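Local coordinates for proteasome protein (Corynebacterium glutamicum ATCC 13032, PDB 2P90) that is of unknown function but may have a role related to the proteasome, like the assembly chaperones of the PAC2 family, at residues Gly39-Ser44 with Leu215-Ser220; His48-Leu53 with Met106-Glu111; Ala122-Val127 with Lys188-Asn193. One frame throughout, in Å; residues are numbered along the deposited sequence.

Interaction 1 of 3, residues Gly39-Ser44 with Leu215-Ser220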
ATOM      1  N   GLY B  39      -9.568  20.090  -0.740  1.00 40.61           N
ATOM      2  CA  GLY B  39      -9.088  21.473  -0.694  1.00 41.48           C
ATOM      3  C   GLY B  39      -7.793  21.647   0.093  1.00 42.34           C
ATOM      4  O   GLY B  39      -7.355  22.805   0.346  1.00 41.84           O
ATOM      5  N   HIS B  40      -7.198  20.507   0.498  1.00 42.23           N
ATOM      6  CA  HIS B  40      -5.920  20.471   1.228  1.00 42.64           C
ATOM      7  C   HIS B  40      -6.067  21.116   2.588  1.00 42.12           C
ATOM      8  O   HIS B  40      -5.094  21.629   3.143  1.00 42.01           O
ATOM      9  CB  HIS B  40      -4.829  21.226   0.469  1.00 42.74           C
ATOM     10  CG  HIS B  40      -4.595  20.708  -0.901  1.00 44.51           C
ATOM     11  ND1 HIS B  40      -3.424  20.095  -1.264  1.00 50.19           N
ATOM     12  CD2 HIS B  40      -5.387  20.693  -2.000  1.00 47.57           C
ATOM     13  CE1 HIS B  40      -3.506  19.702  -2.527  1.00 50.57           C
ATOM     14  NE2 HIS B  40      -4.687  20.056  -2.995  1.00 48.89           N
ATOM     15  N   ALA B  41      -7.285  21.073   3.118  1.00 41.36           N
ATOM     16  CA  ALA B  41      -7.659  21.936   4.228  1.00 41.30           C
ATOM     17  C   ALA B  41      -7.167  21.487   5.605  1.00 41.08           C
ATOM     18  O   ALA B  41      -7.003  22.317   6.519  1.00 41.23           O
ATOM     19  CB  ALA B  41      -9.172  22.191   4.218  1.00 40.46           C
ATOM     20  N   VAL B  42      -6.911  20.192   5.758  1.00 41.53           N
ATOM     21  CA  VAL B  42      -6.360  19.661   7.024  1.00 41.56           C
ATOM     22  C   VAL B  42      -4.874  20.046   7.160  1.00 42.03           C
ATOM     23  O   VAL B  42      -4.462  20.642   8.158  1.00 42.31           O
ATOM     24  CB  VAL B  42      -6.617  18.126   7.181  1.00 41.25           C
ATOM     25  CG1 VAL B  42      -5.850  17.532   8.377  1.00 40.59           C
ATOM     26  CG2 VAL B  42      -8.105  17.850   7.352  1.00 41.21           C
ATOM     27  N   GLU B  43      -4.084  19.729   6.136  1.00 42.45           N
ATOM     28  CA  GLU B  43      -2.672  20.024   6.152  1.00 42.69           C
ATOM     29  C   GLU B  43      -2.461  21.554   6.162  1.00 42.38           C
ATOM     30  O   GLU B  43      -1.528  22.046   6.811  1.00 41.78           O
ATOM     31  CB  GLU B  43      -1.969  19.328   4.986  1.00 42.86           C
ATOM     32  CG  GLU B  43      -2.666  19.547   3.589  1.00 47.34           C
ATOM     33  CD  GLU B  43      -3.786  18.481   3.131  1.00 52.28           C
ATOM     34  OE1 GLU B  43      -4.833  18.232   3.916  1.00 46.72           O
ATOM     35  OE2 GLU B  43      -3.596  17.979   1.930  1.00 41.48           O
ATOM     36  N   SER B  44      -3.325  22.308   5.476  1.00 41.87           N
ATOM     37  CA  SER B  44      -3.197  23.775   5.490  1.00 42.65           C
ATOM     38  C   SER B  44      -3.457  24.399   6.857  1.00 41.74           C
ATOM     39  O   SER B  44      -2.794  25.344   7.237  1.00 41.47           O
ATOM     40  CB  SER B  44      -4.070  24.439   4.437  1.00 41.93           C
ATOM     41  OG  SER B  44      -3.551  24.104   3.173  1.00 46.05           O
ATOM     42  N   LEU B 215      -9.757  28.130   6.616  1.00 46.34           N
ATOM     43  CA  LEU B 215     -10.331  29.219   7.429  1.00 47.23           C
ATOM     44  C   LEU B 215     -11.488  28.761   8.302  1.00 47.38           C
ATOM     45  O   LEU B 215     -11.492  28.969   9.517  1.00 47.08           O
ATOM     46  CB  LEU B 215     -10.788  30.373   6.513  1.00 47.34           C
ATOM     47  CG  LEU B 215     -11.185  31.725   7.129  1.00 47.80           C
ATOM     48  CD1 LEU B 215     -10.083  32.369   8.017  1.00 50.52           C
ATOM     49  CD2 LEU B 215     -11.567  32.704   6.035  1.00 48.38           C
ATOM     50  N   LYS B 216     -12.459  28.109   7.674  1.00 47.79           N
ATOM     51  CA  LYS B 216     -13.586  27.565   8.402  1.00 47.75           C
ATOM     52  C   LYS B 216     -13.156  26.589   9.504  1.00 47.63           C
ATOM     53  O   LYS B 216     -13.624  26.715  10.639  1.00 48.02           O
ATOM     54  CB  LYS B 216     -14.601  26.928   7.438  1.00 47.81           C
ATOM     55  CG  LYS B 216     -15.975  26.685   8.064  1.00 50.31           C
ATOM     56  CD  LYS B 216     -16.530  27.969   8.703  1.00 54.15           C
ATOM     57  CE  LYS B 216     -17.356  27.662   9.959  1.00 58.44           C
ATOM     58  NZ  LYS B 216     -18.781  27.352   9.647  1.00 61.56           N
ATOM     59  N   LEU B 217     -12.282  25.618   9.186  1.00 47.01           N
ATOM     60  CA  LEU B 217     -11.798  24.686  10.224  1.00 46.50           C
ATOM     61  C   LEU B 217     -11.119  25.449  11.367  1.00 45.98           C
ATOM     62  O   LEU B 217     -11.369  25.168  12.524  1.00 45.32           O
ATOM     63  CB  LEU B 217     -10.841  23.614   9.672  1.00 45.56           C
ATOM     64  CG  LEU B 217     -11.369  22.427   8.876  1.00 44.26           C
ATOM     65  CD1 LEU B 217     -10.182  21.678   8.258  1.00 44.66           C
ATOM     66  CD2 LEU B 217     -12.247  21.476   9.711  1.00 42.86           C
ATOM     67  N   LEU B 218     -10.288  26.425  11.025  1.00 45.82           N
ATOM     68  CA  LEU B 218      -9.555  27.151  12.033  1.00 47.32           C
ATOM     69  C   LEU B 218     -10.481  28.003  12.940  1.00 48.71           C
ATOM     70  O   LEU B 218     -10.327  28.005  14.171  1.00 48.83           O
ATOM     71  CB  LEU B 218      -8.437  27.979  11.392  1.00 47.13           C
ATOM     72  CG  LEU B 218      -7.227  27.206  10.844  1.00 47.37           C
ATOM     73  CD1 LEU B 218      -6.160  28.154  10.337  1.00 45.28           C
ATOM     74  CD2 LEU B 218      -6.638  26.281  11.926  1.00 45.10           C
ATOM     75  N   GLN B 219     -11.458  28.694  12.347  1.00 49.31           N
ATOM     76  CA  GLN B 219     -12.384  29.475  13.155  1.00 50.37           C
ATOM     77  C   GLN B 219     -13.314  28.586  13.992  1.00 50.08           C
ATOM     78  O   GLN B 219     -13.722  28.970  15.079  1.00 49.27           O
ATOM     79  CB  GLN B 219     -13.084  30.623  12.358  1.00 50.33           C
ATOM     80  CG  GLN B 219     -14.034  30.251  11.227  1.00 51.34           C
ATOM     81  CD  GLN B 219     -14.175  31.373  10.149  1.00 52.82           C
ATOM     82  OE1 GLN B 219     -13.619  32.482  10.272  1.00 55.75           O
ATOM     83  NE2 GLN B 219     -14.916  31.067   9.081  1.00 55.76           N
ATOM     84  N   SER B 220     -13.582  27.365  13.528  1.00 50.85           N
ATOM     85  CA  SER B 220     -14.347  26.421  14.351  1.00 51.09           C
ATOM     86  C   SER B 220     -13.547  26.009  15.595  1.00 51.42           C
ATOM     87  O   SER B 220     -14.098  25.843  16.681  1.00 51.37           O
ATOM     88  CB  SER B 220     -14.764  25.195  13.551  1.00 50.45           C
ATOM     89  OG  SER B 220     -15.428  25.589  12.374  1.00 50.30           O
TER

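Interaction 2 of 3, residues His48-Leu53 with Met106-Glu111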
ATOM      1  N   HIS B  48      -0.522  26.315   8.575  1.00 46.26           N
ATOM      2  CA  HIS B  48      -0.766  27.729   8.824  1.00 47.36           C
ATOM      3  C   HIS B  48      -0.441  28.158  10.280  1.00 47.61           C
ATOM      4  O   HIS B  48       0.219  29.194  10.506  1.00 46.80           O
ATOM      5  CB  HIS B  48      -2.202  28.110   8.447  1.00 47.36           C
ATOM      6  CG  HIS B  48      -2.506  29.557   8.653  1.00 50.45           C
ATOM      7  ND1 HIS B  48      -3.224  30.020   9.738  1.00 54.43           N
ATOM      8  CD2 HIS B  48      -2.146  30.656   7.941  1.00 52.53           C
ATOM      9  CE1 HIS B  48      -3.322  31.341   9.667  1.00 52.54           C
ATOM     10  NE2 HIS B  48      -2.671  31.750   8.588  1.00 51.59           N
ATOM     11  N   LEU B  49      -0.919  27.362  11.233  1.00 47.49           N
ATOM     12  CA  LEU B  49      -0.687  27.577  12.650  1.00 47.86           C
ATOM     13  C   LEU B  49       0.791  27.484  12.949  1.00 49.02           C
ATOM     14  O   LEU B  49       1.332  28.280  13.711  1.00 48.71           O
ATOM     15  CB  LEU B  49      -1.429  26.522  13.459  1.00 47.56           C
ATOM     16  CG  LEU B  49      -2.960  26.621  13.426  1.00 47.83           C
ATOM     17  CD1 LEU B  49      -3.601  25.468  14.177  1.00 47.58           C
ATOM     18  CD2 LEU B  49      -3.521  27.996  13.954  1.00 46.72           C
ATOM     19  N   MET B  50       1.461  26.525  12.314  1.00 50.38           N
ATOM     20  CA  MET B  50       2.885  26.350  12.531  1.00 51.69           C
ATOM     21  C   MET B  50       3.729  27.538  12.056  1.00 51.48           C
ATOM     22  O   MET B  50       4.642  27.956  12.755  1.00 50.95           O
ATOM     23  CB  MET B  50       3.359  25.051  11.909  1.00 52.00           C
ATOM     24  CG  MET B  50       4.375  24.314  12.781  1.00 56.59           C
ATOM     25  SD  MET B  50       3.722  23.028  13.861  1.00 57.75           S
ATOM     26  CE  MET B  50       3.559  21.800  12.557  1.00 59.55           C
ATOM     27  N   ASP B  51       3.398  28.085  10.886  1.00 51.88           N
ATOM     28  CA  ASP B  51       4.103  29.215  10.319  1.00 52.61           C
ATOM     29  C   ASP B  51       3.809  30.501  11.075  1.00 52.26           C
ATOM     30  O   ASP B  51       4.670  31.376  11.164  1.00 51.76           O
ATOM     31  CB  ASP B  51       3.662  29.433   8.888  1.00 53.63           C
ATOM     32  CG  ASP B  51       4.183  28.384   7.960  1.00 58.45           C
ATOM     33  OD1 ASP B  51       5.089  27.625   8.398  1.00 63.63           O
ATOM     34  OD2 ASP B  51       3.704  28.316   6.794  1.00 63.01           O
ATOM     35  N   ALA B  52       2.598  30.600  11.611  1.00 51.83           N
ATOM     36  CA  ALA B  52       2.084  31.852  12.134  1.00 52.29           C
ATOM     37  C   ALA B  52       2.268  32.026  13.640  1.00 52.67           C
ATOM     38  O   ALA B  52       2.363  33.153  14.115  1.00 53.36           O
ATOM     39  CB  ALA B  52       0.600  32.025  11.769  1.00 51.78           C
ATOM     40  N   LEU B  53       2.304  30.922  14.384  1.00 52.64           N
ATOM     41  CA  LEU B  53       2.332  30.965  15.850  1.00 51.76           C
ATOM     42  C   LEU B  53       3.587  30.330  16.429  1.00 51.83           C
ATOM     43  O   LEU B  53       4.230  29.485  15.758  1.00 51.90           O
ATOM     44  CB  LEU B  53       1.075  30.285  16.400  1.00 51.64           C
ATOM     45  CG  LEU B  53      -0.245  31.035  16.132  1.00 51.76           C
ATOM     46  CD1 LEU B  53      -1.417  30.155  16.458  1.00 51.06           C
ATOM     47  CD2 LEU B  53      -0.354  32.367  16.919  1.00 50.26           C
ATOM     48  N   MET B 106      -1.251  20.334  19.388  1.00 41.97           N
ATOM     49  CA  MET B 106      -1.493  19.893  18.042  1.00 41.79           C
ATOM     50  C   MET B 106      -0.715  18.590  17.708  1.00 40.92           C
ATOM     51  O   MET B 106       0.502  18.476  17.912  1.00 40.49           O
ATOM     52  CB  MET B 106      -1.178  21.040  17.066  1.00 41.28           C
ATOM     53  CG  MET B 106      -1.435  20.672  15.619  1.00 43.73           C
ATOM     54  SD  MET B 106      -1.662  22.095  14.525  1.00 41.39           S
ATOM     55  CE  MET B 106      -3.339  21.778  14.146  1.00 44.10           C
ATOM     56  N   LEU B 107      -1.462  17.605  17.232  1.00 40.44           N
ATOM     57  CA  LEU B 107      -0.888  16.413  16.652  1.00 39.36           C
ATOM     58  C   LEU B 107      -1.104  16.495  15.145  1.00 38.88           C
ATOM     59  O   LEU B 107      -2.230  16.440  14.650  1.00 37.72           O
ATOM     60  CB  LEU B 107      -1.513  15.138  17.223  1.00 39.63           C
ATOM     61  CG  LEU B 107      -1.023  13.826  16.607  1.00 38.66           C
ATOM     62  CD1 LEU B 107       0.436  13.566  16.999  1.00 37.01           C
ATOM     63  CD2 LEU B 107      -1.939  12.677  17.047  1.00 38.62           C
ATOM     64  N   SER B 108      -0.003  16.666  14.427  1.00 38.30           N
ATOM     65  CA  SER B 108      -0.118  16.818  13.016  1.00 38.97           C
ATOM     66  C   SER B 108       1.014  16.102  12.300  1.00 37.88           C
ATOM     67  O   SER B 108       2.052  15.864  12.859  1.00 38.22           O
ATOM     68  CB  SER B 108      -0.172  18.296  12.657  1.00 38.59           C
ATOM     69  OG  SER B 108       1.065  18.927  12.923  1.00 41.24           O
ATOM     70  N   GLY B 109       0.786  15.804  11.040  1.00 37.45           N
ATOM     71  CA  GLY B 109       1.760  15.104  10.200  1.00 37.47           C
ATOM     72  C   GLY B 109       0.962  14.039   9.473  1.00 36.74           C
ATOM     73  O   GLY B 109      -0.256  14.127   9.457  1.00 36.62           O
ATOM     74  N   PRO B 110       1.636  13.042   8.861  1.00 37.09           N
ATOM     75  CA  PRO B 110       0.904  12.022   8.078  1.00 37.15           C
ATOM     76  C   PRO B 110       0.027  11.088   8.920  1.00 36.62           C
ATOM     77  O   PRO B 110       0.477  10.626   9.996  1.00 35.99           O
ATOM     78  CB  PRO B 110       2.042  11.198   7.477  1.00 37.95           C
ATOM     79  CG  PRO B 110       3.197  11.391   8.454  1.00 37.25           C
ATOM     80  CD  PRO B 110       3.097  12.818   8.801  1.00 36.40           C
ATOM     81  N   GLU B 111      -1.189  10.798   8.444  1.00 34.87           N
ATOM     82  CA  GLU B 111      -1.965   9.703   9.035  1.00 34.87           C
ATOM     83  C   GLU B 111      -1.093   8.437   8.947  1.00 36.19           C
ATOM     84  O   GLU B 111      -0.639   8.117   7.858  1.00 36.23           O
ATOM     85  CB  GLU B 111      -3.268   9.468   8.251  1.00 34.47           C
ATOM     86  CG  GLU B 111      -3.981   8.182   8.635  1.00 33.52           C
ATOM     87  CD  GLU B 111      -5.240   7.895   7.841  1.00 35.02           C
ATOM     88  OE1 GLU B 111      -5.228   7.991   6.583  1.00 32.37           O
ATOM     89  OE2 GLU B 111      -6.255   7.543   8.497  1.00 35.51           O
TER

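Interaction 3 of 3, residues Ala122-Val127 with Lys188-Asn193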
ATOM      1  N   ALA B 122      -1.142   5.088  22.008  1.00 40.96           N
ATOM      2  CA  ALA B 122      -0.062   5.994  22.339  1.00 41.69           C
ATOM      3  C   ALA B 122      -0.588   7.431  22.444  1.00 42.88           C
ATOM      4  O   ALA B 122      -0.140   8.228  23.306  1.00 42.13           O
ATOM      5  CB  ALA B 122       1.046   5.909  21.282  1.00 41.31           C
ATOM      6  N   VAL B 123      -1.540   7.759  21.563  1.00 43.26           N
ATOM      7  CA  VAL B 123      -2.124   9.080  21.599  1.00 43.87           C
ATOM      8  C   VAL B 123      -2.975   9.306  22.869  1.00 45.19           C
ATOM      9  O   VAL B 123      -2.893  10.385  23.488  1.00 44.64           O
ATOM     10  CB  VAL B 123      -2.841   9.496  20.291  1.00 43.42           C
ATOM     11  CG1 VAL B 123      -3.506  10.855  20.498  1.00 42.15           C
ATOM     12  CG2 VAL B 123      -1.820   9.615  19.167  1.00 42.31           C
ATOM     13  N   VAL B 124      -3.739   8.295  23.282  1.00 46.35           N
ATOM     14  CA  VAL B 124      -4.443   8.443  24.533  1.00 47.79           C
ATOM     15  C   VAL B 124      -3.528   8.534  25.752  1.00 48.12           C
ATOM     16  O   VAL B 124      -3.825   9.308  26.639  1.00 48.68           O
ATOM     17  CB  VAL B 124      -5.701   7.539  24.742  1.00 47.75           C
ATOM     18  CG1 VAL B 124      -6.357   7.165  23.434  1.00 47.10           C
ATOM     19  CG2 VAL B 124      -5.376   6.341  25.542  1.00 51.07           C
ATOM     20  N   ASP B 125      -2.395   7.831  25.775  1.00 48.29           N
ATOM     21  CA  ASP B 125      -1.457   8.027  26.887  1.00 49.35           C
ATOM     22  C   ASP B 125      -0.920   9.456  26.927  1.00 49.39           C
ATOM     23  O   ASP B 125      -0.565   9.958  28.000  1.00 48.70           O
ATOM     24  CB  ASP B 125      -0.246   7.089  26.846  1.00 50.09           C
ATOM     25  CG  ASP B 125      -0.620   5.618  26.866  1.00 54.09           C
ATOM     26  OD1 ASP B 125      -1.656   5.227  27.499  1.00 55.95           O
ATOM     27  OD2 ASP B 125       0.152   4.859  26.221  1.00 56.84           O
ATOM     28  N   LEU B 126      -0.821  10.084  25.752  1.00 49.25           N
ATOM     29  CA  LEU B 126      -0.304  11.440  25.681  1.00 48.83           C
ATOM     30  C   LEU B 126      -1.345  12.459  26.153  1.00 49.05           C
ATOM     31  O   LEU B 126      -0.971  13.419  26.849  1.00 49.17           O
ATOM     32  CB  LEU B 126       0.252  11.787  24.289  1.00 48.19           C
ATOM     33  CG  LEU B 126       1.590  11.160  23.896  1.00 46.42           C
ATOM     34  CD1 LEU B 126       1.858  11.326  22.400  1.00 44.55           C
ATOM     35  CD2 LEU B 126       2.724  11.732  24.731  1.00 46.94           C
ATOM     36  N   VAL B 127      -2.626  12.248  25.809  1.00 48.85           N
ATOM     37  CA  VAL B 127      -3.659  13.139  26.305  1.00 49.47           C
ATOM     38  C   VAL B 127      -3.812  13.087  27.840  1.00 50.71           C
ATOM     39  O   VAL B 127      -4.038  14.134  28.484  1.00 50.38           O
ATOM     40  CB  VAL B 127      -5.056  13.057  25.568  1.00 49.74           C
ATOM     41  CG1 VAL B 127      -4.951  12.534  24.152  1.00 48.92           C
ATOM     42  CG2 VAL B 127      -6.160  12.373  26.405  1.00 48.43           C
ATOM     43  N   LYS B 188     -13.777   8.206  23.332  1.00 52.72           N
ATOM     44  CA  LYS B 188     -15.145   7.950  23.779  1.00 54.85           C
ATOM     45  C   LYS B 188     -15.224   6.770  24.775  1.00 55.51           C
ATOM     46  O   LYS B 188     -15.578   6.968  25.950  1.00 56.07           O
ATOM     47  CB  LYS B 188     -16.076   7.742  22.586  1.00 54.85           C
ATOM     48  CG  LYS B 188     -17.504   7.373  22.963  1.00 58.40           C
ATOM     49  CD  LYS B 188     -18.347   7.134  21.710  1.00 64.03           C
ATOM     50  CE  LYS B 188     -18.161   5.703  21.169  1.00 67.58           C
ATOM     51  NZ  LYS B 188     -19.276   4.753  21.576  1.00 69.19           N
ATOM     52  N   ASP B 189     -14.860   5.569  24.320  1.00 56.14           N
ATOM     53  CA  ASP B 189     -14.914   4.362  25.136  1.00 56.60           C
ATOM     54  C   ASP B 189     -14.155   4.507  26.447  1.00 57.10           C
ATOM     55  O   ASP B 189     -14.452   3.823  27.420  1.00 58.49           O
ATOM     56  CB  ASP B 189     -14.334   3.165  24.366  1.00 57.10           C
ATOM     57  CG  ASP B 189     -15.178   2.755  23.173  1.00 57.84           C
ATOM     58  OD1 ASP B 189     -16.271   3.330  22.983  1.00 59.54           O
ATOM     59  OD2 ASP B 189     -14.744   1.846  22.422  1.00 58.64           O
ATOM     60  N   LYS B 190     -13.147   5.360  26.484  1.00 56.92           N
ATOM     61  CA  LYS B 190     -12.438   5.585  27.735  1.00 56.67           C
ATOM     62  C   LYS B 190     -13.072   6.682  28.608  1.00 56.14           C
ATOM     63  O   LYS B 190     -12.509   7.044  29.647  1.00 56.07           O
ATOM     64  CB  LYS B 190     -10.962   5.889  27.475  1.00 57.19           C
ATOM     65  CG  LYS B 190     -10.045   4.665  27.493  1.00 58.40           C
ATOM     66  CD  LYS B 190      -8.712   4.994  26.832  1.00 61.64           C
ATOM     67  CE  LYS B 190      -7.776   3.790  26.811  1.00 63.66           C
ATOM     68  NZ  LYS B 190      -6.744   3.840  27.891  1.00 63.47           N
ATOM     69  N   GLY B 191     -14.223   7.209  28.174  1.00 55.48           N
ATOM     70  CA  GLY B 191     -14.965   8.270  28.899  1.00 54.71           C
ATOM     71  C   GLY B 191     -14.550   9.713  28.632  1.00 53.98           C
ATOM     72  O   GLY B 191     -14.898  10.601  29.397  1.00 53.48           O
ATOM     73  N   LYS B 192     -13.823   9.958  27.543  1.00 53.19           N
ATOM     74  CA  LYS B 192     -13.194  11.265  27.293  1.00 53.06           C
ATOM     75  C   LYS B 192     -13.975  12.193  26.377  1.00 51.83           C
ATOM     76  O   LYS B 192     -14.802  11.741  25.582  1.00 52.18           O
ATOM     77  CB  LYS B 192     -11.817  11.072  26.640  1.00 54.10           C
ATOM     78  CG  LYS B 192     -10.648  11.184  27.566  1.00 56.93           C
ATOM     79  CD  LYS B 192     -10.419   9.876  28.267  1.00 60.27           C
ATOM     80  CE  LYS B 192      -9.016   9.423  28.004  1.00 63.27           C
ATOM     81  NZ  LYS B 192      -8.854   8.073  28.605  1.00 67.70           N
ATOM     82  N   ASN B 193     -13.665  13.491  26.460  1.00 50.02           N
ATOM     83  CA  ASN B 193     -14.225  14.492  25.550  1.00 48.80           C
ATOM     84  C   ASN B 193     -13.552  14.435  24.166  1.00 47.17           C
ATOM     85  O   ASN B 193     -12.335  14.660  24.061  1.00 46.15           O
ATOM     86  CB  ASN B 193     -14.088  15.910  26.149  1.00 48.95           C
ATOM     87  CG  ASN B 193     -14.973  16.130  27.389  1.00 51.07           C
ATOM     88  OD1 ASN B 193     -16.069  15.548  27.518  1.00 51.96           O
ATOM     89  ND2 ASN B 193     -14.498  16.981  28.302  1.00 48.39           N
TER

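Interaction 1 of 3, residues Gly39-Ser44 with Leu215-Ser220
Leu217 reaches from helix 211-225 to the first turn of helix 41-52 and meets Ala41 and Val42. Both helices cover the same face of the central mixed sheet in this alpha/beta fold. They come close here: Ala41 CA and Leu217 CA are 7.8 Å apart.

Leu217 buries the most surface, and its CD1 methyl does the touching. CG lies anti to the carbonyl carbon (chi1 -76°), and CD1 forms the end that projects to the other helix. It rests 3.7 Å from Ala41 O, against the backbone of the helix start. The CB of Ala41 points toward the facing helix and lies 4.2 Å from Leu217 CD1. Val42 turns its CB the other way, yet its CG2 still comes to 4.4 Å from Leu217 CD1. One leucine methyl thus packs against both residues. Ala213 and Thr214 also touch Ala41, and Leu217 also meets Ser45.

Each helix has a serine hydroxyl turned back onto its own backbone. His40 is the N-cap residue of helix 41-52. Its O accepts Ser44 N and also Ser44 OG, the latter at 2.9 Å. The His40 ring is anchored through NE2 to Ala207 O. On the other helix, Lys216 NZ forms a salt bridge with Asp165. Lys216 O takes two donors from opposite faces of its carbonyl plane: Ser220 N at 3.0 Å, and Ser220 OG at 2.7 Å with a C=O...OG angle of 142°.

Interaction 2 of 3, residues His48-Leu53 with Met106-Glu111
Leu49 has CG anti to its carbonyl carbon (chi1 -68°), while Met106 has CG anti to its backbone N (chi1 -179°). These settings send the two side chains at each other across the gap between helix 41-52 and strand 103-108. The side chains cross at about a right angle. Leu49 CD1 lies 3.7 Å from Met106 CE and 3.9 Å from Met106 SD, so one leucine methyl touches both the sulfur and the methyl.

Met50 makes the second contact. Its chain is bent at chi2 and chi3, and this carries its CE to 3.8 Å from Ser108 OG.

The CB atoms of Met106 and Ser108 are directed toward the helix, and the backbones stay well apart: Leu49 CA and Met106 CA are 9.4 Å from each other. The strand is fixed on both sides by backbone bonds. Met106 pairs with His94, and Leu107 pairs with Ile29 and Ala31. The chain turns a corner at Gly109. Beyond it, Glu111 forms salt bridges with Arg70 and Arg73 of the second subunit, so this segment also serves the assembly.

Helix 41-52 is the crossover of a beta-alpha-beta unit. It leads from strand 27-33 to strand 54-61, which runs parallel to it, and passes strands 103-108 and 92-97, which lie between them in the sheet. The touching groups are methyls, a thioether and one hydroxyl, so the helix and strand are held together here by shape and van der Waals contact rather than by directional polar bonds.

Interaction 3 of 3, residues Ala122-Val127 with Lys188-Asn193
A Schellman motif closes helix 179-189, and the loop that follows packs against helix 116-129. Gly191 carries the positive phi of this motif. Its N is bonded to Lys188 O at 2.6 Å. Lys190 and Lys192, on either side of the glycine, both direct their CB toward the neighbouring helix and meet one valine each.

The end of the Lys190 chain crosses Val124 at a slant. Its CD, CE and NZ all approach the same methyl: Lys190 CE and Lys190 NZ are each 3.7 Å from Val124 CG2. The lysine chain runs extended through chi2 and chi3 and bends only at chi4 (-100°). That last bend keeps NZ beside the methyl. Lys190 NZ is 5.3 Å from Asp125 OD1, too far for a salt bridge, though the opposite charges may attract weakly. Val124 is also packed by Leu183 and Leu186 of helix 179-189.

Lys192 acts through its carbon chain too. Its CE is 4.4 Å from Val127 CG2, a looser contact. Its amino end goes on to a salt bridge with Glu128, just past the segment on helix 116-129. The charge therefore ties the loop to the same helix that the chain covers. Both lysines touch a crystal neighbour, so their exact poses may owe something to the lattice. Asn193 pairs its backbone with Thr135.

The aliphatic parts of two lysines thus pack on Val124 and Val127 at the edge of the pair of helices. The Schellman C-cap at Gly191 leads from helix 179-189 into strand 194-202, parallel to strand 134-143, in a helical layer on the sheet of an alpha/beta fold.

Interactions 1 and 2 share helix 41-52 and have centres about 11 Å apart. They are continuous: Leu218 CD2 of helix 211-225 packs 3.9 Å from Leu49 CD1. Interaction 3 lies on the other face of the central sheet. Strand 103-108 joins the two sides. Met106 faces interaction 2, while the next residue, Leu107, puts its CD2 3.7 Å from Val123 CG2 on helix 116-129. The centres of interactions 2 and 3 are about 20 Å apart. Interactions 1 and 3 do not touch; their nearest atoms are about 14 Å apart. Together the three contacts sample both helical layers around the sheet. No active site is established for this protein.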